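Local coordinates for hydroxylase (Rhodococcus sp., PDB 2OR0), which probably acts as a flavin-dependent hydroxylase of the acyl-CoA dehydrogenase fold, inserting one oxygen atom from molecular oxygen into a still unidentified substrate, at residues 148-159 with 207-217; 180-188 with 223-231. One frame throughout, in Å; residues are numbered along the deposited sequence.

Contact 1: residues 148-159 with 207-217; sequences LKGRWSFSSGTD and TGSKDLIVDGA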
# COMPACT_ATOMS: atom_id res chain seq x y z
N LEU A 148 11.41 16.89 16.15
CA LEU A 148 10.11 16.42 15.69
C LEU A 148 9.12 16.19 16.83
O LEU A 148 9.44 15.55 17.81
CB LEU A 148 10.28 15.11 14.91
CG LEU A 148 9.04 14.70 14.09
CD1 LEU A 148 8.95 15.48 12.80
CD2 LEU A 148 9.11 13.22 13.82
N LYS A 149 7.92 16.69 16.65
CA LYS A 149 6.82 16.40 17.56
C LYS A 149 5.53 16.15 16.77
O LYS A 149 5.21 16.89 15.85
CB LYS A 149 6.60 17.57 18.52
CG LYS A 149 5.58 17.26 19.58
CD LYS A 149 5.04 18.48 20.29
CE LYS A 149 4.17 18.01 21.47
NZ LYS A 149 3.04 18.91 21.54
N GLY A 150 4.77 15.13 17.15
CA GLY A 150 3.44 14.95 16.58
C GLY A 150 2.78 13.62 16.94
O GLY A 150 3.33 12.81 17.70
N ARG A 151 1.57 13.43 16.40
CA ARG A 151 0.82 12.19 16.55
C ARG A 151 0.31 11.80 15.15
O ARG A 151 -0.35 12.59 14.48
CB ARG A 151 -0.35 12.37 17.54
CG ARG A 151 -1.19 11.09 17.74
CD ARG A 151 -1.98 11.02 19.04
NE ARG A 151 -2.71 9.74 19.11
CZ ARG A 151 -3.22 9.19 20.22
NH1 ARG A 151 -3.09 9.78 21.40
NH2 ARG A 151 -3.88 8.03 20.15
N TRP A 152 0.67 10.59 14.73
CA TRP A 152 0.30 10.07 13.42
C TRP A 152 -0.61 8.87 13.65
O TRP A 152 -0.49 8.21 14.66
CB TRP A 152 1.54 9.57 12.65
CG TRP A 152 2.50 10.67 12.21
CD1 TRP A 152 2.62 11.21 10.97
CD2 TRP A 152 3.48 11.32 13.03
NE1 TRP A 152 3.61 12.17 10.96
CE2 TRP A 152 4.16 12.26 12.21
CE3 TRP A 152 3.87 11.20 14.37
CZ2 TRP A 152 5.20 13.07 12.69
CZ3 TRP A 152 4.91 12.02 14.85
CH2 TRP A 152 5.55 12.95 14.01
N SER A 153 -1.51 8.60 12.71
CA SER A 153 -2.34 7.40 12.79
C SER A 153 -2.10 6.49 11.57
O SER A 153 -1.43 6.90 10.62
CB SER A 153 -3.81 7.82 12.86
OG SER A 153 -4.10 8.68 11.78
N PHE A 154 -2.67 5.28 11.60
CA PHE A 154 -2.61 4.34 10.47
C PHE A 154 -1.16 3.90 10.17
O PHE A 154 -0.78 3.82 9.01
CB PHE A 154 -3.27 4.95 9.21
CG PHE A 154 -4.08 3.96 8.36
CD1 PHE A 154 -5.35 4.33 7.86
CD2 PHE A 154 -3.58 2.69 7.99
CE1 PHE A 154 -6.10 3.45 7.02
CE2 PHE A 154 -4.33 1.80 7.18
CZ PHE A 154 -5.58 2.18 6.70
N SER A 155 -0.39 3.60 11.22
CA SER A 155 0.98 3.09 11.02
C SER A 155 0.96 1.57 10.81
O SER A 155 1.16 0.81 11.75
CB SER A 155 1.88 3.48 12.21
OG SER A 155 3.22 3.06 12.00
N SER A 156 0.73 1.13 9.57
CA SER A 156 0.48 -0.29 9.29
C SER A 156 1.69 -1.16 9.60
O SER A 156 2.80 -0.80 9.23
CB SER A 156 0.09 -0.48 7.80
OG SER A 156 -1.04 0.28 7.49
N GLY A 157 1.47 -2.31 10.25
CA GLY A 157 2.54 -3.27 10.54
C GLY A 157 3.57 -2.78 11.57
O GLY A 157 4.62 -3.39 11.72
N THR A 158 3.24 -1.70 12.28
CA THR A 158 4.21 -0.95 13.09
C THR A 158 4.93 -1.75 14.19
O THR A 158 6.11 -1.51 14.44
CB THR A 158 3.60 0.38 13.63
OG1 THR A 158 4.65 1.31 13.90
CG2 THR A 158 2.74 0.18 14.88
N ASP A 159 4.22 -2.71 14.81
CA ASP A 159 4.82 -3.59 15.82
C ASP A 159 6.00 -4.39 15.28
O ASP A 159 6.81 -4.92 16.06
CB ASP A 159 3.78 -4.56 16.39
CG ASP A 159 2.69 -3.86 17.18
OD1 ASP A 159 3.03 -3.18 18.17
OD2 ASP A 159 1.49 -3.98 16.82
N THR A 207 -3.72 -5.63 10.45
CA THR A 207 -2.58 -4.79 10.06
C THR A 207 -1.91 -4.11 11.27
O THR A 207 -0.72 -3.73 11.21
CB THR A 207 -2.97 -3.73 9.00
OG1 THR A 207 -3.91 -2.79 9.54
CG2 THR A 207 -3.57 -4.40 7.73
N GLY A 208 -2.67 -3.98 12.36
CA GLY A 208 -2.21 -3.32 13.57
C GLY A 208 -1.71 -1.94 13.26
O GLY A 208 -0.61 -1.60 13.66
N SER A 209 -2.53 -1.14 12.56
CA SER A 209 -2.15 0.18 12.11
C SER A 209 -2.36 1.25 13.20
O SER A 209 -3.13 2.20 13.04
CB SER A 209 -2.87 0.54 10.82
OG SER A 209 -2.64 -0.44 9.81
N LYS A 210 -1.61 1.09 14.29
CA LYS A 210 -1.70 1.93 15.49
C LYS A 210 -1.18 3.35 15.29
O LYS A 210 -0.50 3.63 14.29
CB LYS A 210 -0.97 1.24 16.65
CG LYS A 210 -1.68 -0.03 17.16
CD LYS A 210 -0.72 -0.89 17.98
CE LYS A 210 -1.26 -2.27 18.25
NZ LYS A 210 -0.20 -3.06 18.94
N ASP A 211 -1.56 4.25 16.21
CA ASP A 211 -1.01 5.59 16.28
C ASP A 211 0.44 5.56 16.78
O ASP A 211 0.81 4.69 17.59
CB ASP A 211 -1.83 6.46 17.25
CG ASP A 211 -3.21 6.87 16.70
OD1 ASP A 211 -3.70 6.29 15.68
OD2 ASP A 211 -3.81 7.77 17.32
N LEU A 212 1.23 6.52 16.33
CA LEU A 212 2.57 6.77 16.85
C LEU A 212 2.63 8.19 17.40
O LEU A 212 2.08 9.11 16.80
CB LEU A 212 3.62 6.66 15.73
CG LEU A 212 3.83 5.40 14.87
CD1 LEU A 212 5.11 5.54 14.05
CD2 LEU A 212 3.86 4.11 15.67
N ILE A 213 3.33 8.37 18.52
CA ILE A 213 3.56 9.69 19.12
C ILE A 213 5.06 9.99 19.23
O ILE A 213 5.84 9.13 19.65
CB ILE A 213 2.93 9.82 20.53
CG1 ILE A 213 1.42 10.02 20.41
CG2 ILE A 213 3.47 11.08 21.28
CD1 ILE A 213 0.69 10.06 21.77
N VAL A 214 5.44 11.22 18.88
CA VAL A 214 6.79 11.73 19.12
C VAL A 214 6.68 13.01 19.97
O VAL A 214 5.94 13.94 19.61
CB VAL A 214 7.55 11.99 17.76
CG1 VAL A 214 8.97 12.50 18.01
CG2 VAL A 214 7.62 10.71 16.92
N ASP A 215 7.40 13.04 21.10
CA ASP A 215 7.38 14.20 22.02
C ASP A 215 8.40 15.29 21.68
O ASP A 215 8.15 16.49 21.92
CB ASP A 215 7.57 13.76 23.49
CG ASP A 215 6.29 13.21 24.11
OD1 ASP A 215 5.21 13.43 23.53
OD2 ASP A 215 6.37 12.54 25.17
N GLY A 216 9.54 14.89 21.11
CA GLY A 216 10.59 15.83 20.69
C GLY A 216 11.87 15.05 20.41
O GLY A 216 12.79 14.99 21.25
N ALA A 217 11.91 14.42 19.23
CA ALA A 217 13.03 13.61 18.79
C ALA A 217 13.86 14.40 17.81
O ALA A 217 13.34 14.99 16.86
CB ALA A 217 12.53 12.34 18.14
O HOH W 1 -4.22 4.48 13.73
O HOH W 2 1.45 -3.68 14.28
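An antiparallel strand pair in the beta domain of an acyl-CoA dehydrogenase-like fold brings 148-155 against 210-214, the axes 4.6 Å apart with their directions at 161°. Gly150 and Val214 exchange backbone hydrogen bonds, as do Trp152 and Leu212. At one end Leu148 is bonded both ways to Ala217, and because Gly216 and Ala217 together face this one residue, the register slips by one in a classic beta bulge.

On the face of Arg151 and Ile213, the guanidinium grips Asp211 side-on, Arg151 NE at 2.9 Å and NH2 at 2.8 Å from the same Asp211 OD2. That oxygen lies in the guanidinium plane and is met on its anti side, from somewhat out of the carboxylate plane, while the two flat groups stand almost perpendicular, at 87°. With CG anti to the backbone N (chi1 180°), the extended arginine chain passes Ile213 at a slant, CD of Arg151 being 3.8 Å from Ile213 CG1. On the other face the indole of Trp152 sets CZ3 3.7 Å from Val214 CG2, and its NE1 is bonded to Gly167 O, which fixes the indole against strand 163-170.

A type II turn from Ser155 to Thr158 then carries the chain away, its backbone held where Gly157 N donates to Thr207 O at 2.8 Å. Ser156 OG and Ser209 OG lie 2.9 Å apart in a hydrogen bond. Lys210 NZ reaches the syn lone pair of Asp159 OD2 at 2.9 Å and also forms a salt bridge with Glu196; two carboxylates so close would probably favour its charged form. One water links Phe154 N, Ser209 O and Asp211 OD1.

Contact 2: residues 180-188 with 223-231; sequences PSSLHVILP and RTLNAAKVM
Asn226 OD1 is gripped by several donors. A water that also accepts from Ser182 N donates to it, and two weak capping bonds come from Lys229 N and Ala228 N. Of these, Ala228 N lies 3.0 Å from Asn226 OD1. Asn226 is thus the N-cap of the helix starting at Ala227, its CG turned anti to the backbone N (chi1 177°), which also lays Asn226 ND2 against Pro180 CB at 3.5 Å. The first helical N-H is used by the strand instead, Ala227 N meeting Ser182 O from well above the carbonyl plane, 45° out of it. Further along the strand His184 and Leu225 form an antiparallel hydrogen-bonded pair, and Ile186 N donates to Arg223 O at 2.8 Å. Ala227 CA lies over one face of the His184 imidazole, Val230 CG1 is 3.9 Å from His184 CE1, and His184 ND1 is hydrogen-bonded to Glu108. Arg223 NH1 reaches Ile186 O through a water, while NE forms a salt bridge with Glu119. Strand 182-188 lies between 224-226 and 163-170, with backbone bonds joining Leu183 to Ala168 and Val185 to Leu166, and the short helix runs at 87° to it, with Val230 against Tyr250 of helix 250-277.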
# COMPACT_ATOMS: atom_id res chain seq x y z
N PRO A 180 13.13 23.39 3.54
CA PRO A 180 11.90 22.83 2.96
C PRO A 180 10.63 23.22 3.73
O PRO A 180 10.71 23.55 4.92
CB PRO A 180 12.11 21.31 3.09
CG PRO A 180 13.56 21.11 3.14
CD PRO A 180 14.09 22.32 3.89
N SER A 181 9.49 23.19 3.05
CA SER A 181 8.18 23.38 3.67
C SER A 181 7.61 22.07 4.32
O SER A 181 7.01 22.10 5.41
CB SER A 181 7.24 23.95 2.60
OG SER A 181 5.88 23.67 2.87
N SER A 182 7.83 20.93 3.66
CA SER A 182 7.39 19.62 4.18
C SER A 182 8.50 18.58 4.05
O SER A 182 9.32 18.65 3.14
CB SER A 182 6.14 19.15 3.41
OG SER A 182 6.36 19.26 1.99
N LEU A 183 8.51 17.59 4.94
CA LEU A 183 9.55 16.57 4.93
C LEU A 183 8.98 15.18 5.00
O LEU A 183 7.85 15.00 5.49
CB LEU A 183 10.47 16.71 6.15
CG LEU A 183 11.23 18.02 6.43
CD1 LEU A 183 11.85 17.94 7.83
CD2 LEU A 183 12.34 18.29 5.41
N HIS A 184 9.78 14.22 4.52
CA HIS A 184 9.75 12.85 5.00
C HIS A 184 10.96 12.63 5.92
O HIS A 184 12.10 12.97 5.57
CB HIS A 184 9.81 11.85 3.82
CG HIS A 184 8.63 11.92 2.89
ND1 HIS A 184 8.59 11.26 1.68
CD2 HIS A 184 7.44 12.57 3.00
CE1 HIS A 184 7.44 11.50 1.08
NE2 HIS A 184 6.72 12.29 1.85
N VAL A 185 10.72 12.06 7.11
CA VAL A 185 11.78 11.93 8.12
C VAL A 185 11.88 10.48 8.58
O VAL A 185 10.87 9.77 8.65
CB VAL A 185 11.53 12.89 9.35
CG1 VAL A 185 11.51 14.35 8.92
CG2 VAL A 185 10.21 12.54 10.09
N ILE A 186 13.10 10.03 8.88
CA ILE A 186 13.30 8.66 9.35
C ILE A 186 13.71 8.65 10.83
O ILE A 186 14.61 9.41 11.22
CB ILE A 186 14.36 7.91 8.48
CG1 ILE A 186 13.87 7.74 7.04
CG2 ILE A 186 14.70 6.54 9.05
CD1 ILE A 186 14.67 8.56 6.04
N LEU A 187 13.03 7.83 11.64
CA LEU A 187 13.28 7.74 13.09
C LEU A 187 13.41 6.29 13.49
O LEU A 187 12.66 5.46 13.00
CB LEU A 187 12.13 8.34 13.92
CG LEU A 187 11.99 9.85 14.04
CD1 LEU A 187 11.48 10.45 12.76
CD2 LEU A 187 11.03 10.17 15.17
N PRO A 188 14.38 5.98 14.37
CA PRO A 188 14.45 4.64 14.94
C PRO A 188 13.32 4.48 15.97
O PRO A 188 12.85 5.49 16.51
CB PRO A 188 15.81 4.63 15.63
CG PRO A 188 16.12 6.07 15.92
CD PRO A 188 15.48 6.85 14.84
N ARG A 223 18.78 12.17 7.51
CA ARG A 223 17.64 11.27 7.71
C ARG A 223 16.32 11.88 7.26
O ARG A 223 15.25 11.44 7.66
CB ARG A 223 17.52 10.84 9.18
CG ARG A 223 18.54 9.80 9.58
CD ARG A 223 18.27 9.38 10.98
NE ARG A 223 19.31 8.53 11.52
CZ ARG A 223 19.42 8.23 12.82
NH1 ARG A 223 18.55 8.74 13.71
NH2 ARG A 223 20.39 7.42 13.24
N THR A 224 16.41 12.90 6.41
CA THR A 224 15.24 13.56 5.89
C THR A 224 15.30 13.65 4.36
O THR A 224 16.39 13.57 3.77
CB THR A 224 15.04 14.99 6.49
OG1 THR A 224 15.88 15.93 5.83
CG2 THR A 224 15.34 15.02 7.98
N LEU A 225 14.13 13.77 3.74
CA LEU A 225 14.01 14.22 2.36
C LEU A 225 12.97 15.32 2.33
O LEU A 225 12.05 15.34 3.15
CB LEU A 225 13.56 13.08 1.43
CG LEU A 225 14.54 11.91 1.26
CD1 LEU A 225 13.91 10.65 0.62
CD2 LEU A 225 15.82 12.37 0.47
N ASN A 226 13.14 16.25 1.41
CA ASN A 226 12.16 17.26 1.14
C ASN A 226 10.97 16.58 0.40
O ASN A 226 11.15 16.03 -0.70
CB ASN A 226 12.84 18.34 0.30
CG ASN A 226 11.93 19.43 -0.12
OD1 ASN A 226 10.72 19.25 -0.26
ND2 ASN A 226 12.52 20.60 -0.35
N ALA A 227 9.77 16.63 0.99
CA ALA A 227 8.59 15.94 0.42
C ALA A 227 8.18 16.42 -0.96
O ALA A 227 7.73 15.61 -1.76
CB ALA A 227 7.37 16.01 1.37
N ALA A 228 8.30 17.72 -1.22
CA ALA A 228 7.98 18.25 -2.56
C ALA A 228 8.95 17.75 -3.64
O ALA A 228 8.55 17.48 -4.77
CB ALA A 228 7.90 19.77 -2.56
N LYS A 229 10.23 17.62 -3.28
CA LYS A 229 11.23 17.05 -4.17
C LYS A 229 11.01 15.55 -4.41
O LYS A 229 11.32 15.05 -5.47
CB LYS A 229 12.64 17.28 -3.61
CG LYS A 229 13.08 18.76 -3.63
CD LYS A 229 14.58 18.88 -3.26
CE LYS A 229 15.08 20.30 -3.50
NZ LYS A 229 16.51 20.41 -3.07
N VAL A 230 10.49 14.85 -3.41
CA VAL A 230 10.16 13.43 -3.57
C VAL A 230 9.03 13.31 -4.62
O VAL A 230 9.15 12.55 -5.58
CB VAL A 230 9.74 12.80 -2.23
CG1 VAL A 230 9.17 11.40 -2.44
CG2 VAL A 230 10.91 12.78 -1.25
N MSE A 231 7.97 14.10 -4.42
CA MSE A 231 6.80 14.12 -5.30
C MSE A 231 7.15 14.48 -6.74
O MSE A 231 6.70 13.81 -7.68
CB MSE A 231 5.74 15.11 -4.79
CG MSE A 231 4.33 14.98 -5.48
SE MSE A 231 3.56 13.16 -5.25
CE MSE A 231 3.53 13.13 -3.28
O HOH W 3 9.06 21.16 0.77
O HOH W 4 16.11 10.22 13.35

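In the fold
Contact 1 and contact 2 belong to one mixed beta sheet, their centres about 16 Å apart. Along the chain the segments alternate: 148-159, then 180-188, then 207-217, then 223-231, so the two pairings are interleaved in sequence. No helix intervenes between the paired segments of either contact. Strand 163-170 pairs with 182-188, and its side chains also touch Leu148, Trp152 and Leu212. The contacts meet directly: Leu148 CD2 lies 3.8 Å from Leu187 CD1, and Val214 CG2 is 3.9 Å from Leu187 CD2. This apolar packing joins the two strand pairs within the beta domain, while helix 227-232 leads the chain from it toward the helices that follow.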